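Local coordinates for elicitor protein Hrip2 (Magnaporthe oryzae, PDB 5FID) that probably acts as a secreted fungal elicitor that triggers defence responses in plants, at residues T50-K55 / W84-F88. The protein carries 1 engineered substitution. Coordinates in Å, arbitrary orientation, origin at the centre of the assembly. Numbering follows the deposited sequence.
Sequences TVKVSK and WGNPF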
# COMPACT_ATOMS: atom_id res chain seq x y z
N THR A 50 12.47 8.84 -3.96
CA THR A 50 12.86 7.65 -4.69
C THR A 50 14.34 7.37 -4.41
O THR A 50 15.20 8.21 -4.68
CB THR A 50 12.68 7.85 -6.21
OG1 THR A 50 11.28 8.00 -6.49
CG2 THR A 50 13.22 6.66 -6.98
N VAL A 51 14.62 6.20 -3.86
CA VAL A 51 16.01 5.84 -3.58
C VAL A 51 16.50 4.86 -4.65
O VAL A 51 16.06 3.71 -4.69
CB VAL A 51 16.16 5.20 -2.19
CG1 VAL A 51 17.61 4.88 -1.90
CG2 VAL A 51 15.64 6.15 -1.12
N LYS A 52 17.39 5.32 -5.54
CA LYS A 52 17.95 4.44 -6.57
C LYS A 52 19.08 3.61 -6.00
O LYS A 52 19.83 4.08 -5.15
CB LYS A 52 18.49 5.26 -7.75
CG LYS A 52 17.47 6.12 -8.46
CD LYS A 52 18.13 6.84 -9.64
CE LYS A 52 17.12 7.72 -10.39
NZ LYS A 52 17.82 8.44 -11.51
N VAL A 53 19.18 2.36 -6.46
CA VAL A 53 20.19 1.41 -5.99
C VAL A 53 20.74 0.68 -7.20
O VAL A 53 20.00 0.04 -7.94
CB VAL A 53 19.58 0.37 -5.02
CG1 VAL A 53 20.66 -0.54 -4.47
CG2 VAL A 53 18.84 1.07 -3.88
N SER A 54 22.04 0.77 -7.42
CA SER A 54 22.62 0.26 -8.65
C SER A 54 24.01 -0.28 -8.37
O SER A 54 24.55 -0.05 -7.29
CB SER A 54 22.66 1.38 -9.69
OG SER A 54 23.40 1.03 -10.83
N LYS A 55 24.57 -1.04 -9.30
CA LYS A 55 25.95 -1.49 -9.16
C LYS A 55 26.93 -0.57 -9.90
O LYS A 55 28.13 -0.85 -9.95
CB LYS A 55 26.11 -2.93 -9.65
CG LYS A 55 25.46 -3.95 -8.75
CD LYS A 55 25.63 -5.34 -9.36
CE LYS A 55 24.87 -6.36 -8.57
NZ LYS A 55 24.96 -7.70 -9.23
N TRP A 84 12.72 0.17 -13.28
CA TRP A 84 13.82 0.77 -14.03
C TRP A 84 15.01 -0.16 -14.16
O TRP A 84 16.05 0.23 -14.70
CB TRP A 84 14.27 2.08 -13.37
CG TRP A 84 13.15 3.06 -13.11
CD1 TRP A 84 11.92 3.08 -13.71
CD2 TRP A 84 13.15 4.14 -12.16
NE1 TRP A 84 11.17 4.12 -13.20
CE2 TRP A 84 11.90 4.78 -12.25
CE3 TRP A 84 14.09 4.61 -11.24
CZ2 TRP A 84 11.56 5.89 -11.46
CZ3 TRP A 84 13.76 5.72 -10.46
CH2 TRP A 84 12.50 6.34 -10.57
N GLY A 85 14.87 -1.37 -13.64
CA GLY A 85 15.95 -2.35 -13.64
C GLY A 85 16.06 -3.07 -12.30
O GLY A 85 15.35 -2.74 -11.36
N ASN A 86 16.93 -4.07 -12.22
CA ASN A 86 17.23 -4.74 -10.95
C ASN A 86 18.53 -5.52 -11.05
O ASN A 86 18.53 -6.65 -11.54
CB ASN A 86 16.12 -5.68 -10.51
CG ASN A 86 16.42 -6.31 -9.15
OD1 ASN A 86 17.37 -5.92 -8.46
ND2 ASN A 86 15.61 -7.29 -8.75
N PRO A 87 19.63 -4.92 -10.58
CA PRO A 87 20.96 -5.52 -10.62
C PRO A 87 21.04 -6.73 -9.71
O PRO A 87 21.99 -7.52 -9.82
CB PRO A 87 21.86 -4.41 -10.06
CG PRO A 87 21.09 -3.15 -10.22
CD PRO A 87 19.65 -3.55 -10.04
N PHE A 88 20.05 -6.87 -8.83
CA PHE A 88 20.07 -7.89 -7.78
C PHE A 88 19.02 -8.95 -8.02
O PHE A 88 18.64 -9.66 -7.09
CB PHE A 88 19.86 -7.23 -6.41
CG PHE A 88 20.63 -5.95 -6.24
CD1 PHE A 88 21.98 -5.97 -5.92
CD2 PHE A 88 20.01 -4.73 -6.41
CE1 PHE A 88 22.69 -4.79 -5.76
CE2 PHE A 88 20.71 -3.54 -6.27
CZ PHE A 88 22.06 -3.57 -5.94
O HOH W 1 24.03 -7.66 -11.77
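Segment 50-55, strand up to Ser54, and the irregular segment 84-88 run 50° apart in end-to-end direction and draw together toward their C-terminal ends, CA-CA spacing falling from 9.3 Å for Lys52-Trp84 to 6.3 Å for Ser54-Pro87. No main-chain-to-main-chain hydrogen bond joins them; side chains fill the gap. At the wider end Trp84 CZ3 lies 3.6 Å from Thr50 CG2 and 3.9 Å from Lys52 CE, while its ring also meets Phe64. At the closer end the Pro87 ring rests against the strand backbone, CG 4.1 Å from Ser54 CA, and Val53 CG1 touches Phe88 CE2 at 3.5 Å, both residues also packing on Leu135. Extended Lys55 reaches across: NZ donates to Pro87 O (3.0 Å), and water 1 bridges the same two atoms. Asn86 OD1 accepts from Phe88 N (2.9 Å), an Asx turn that shapes the loop. The loop between strands 75-81 and 93-96, which belong to different sheets, thus folds over strand 49-54 in this two-sheet, all-beta Bys1-family protein.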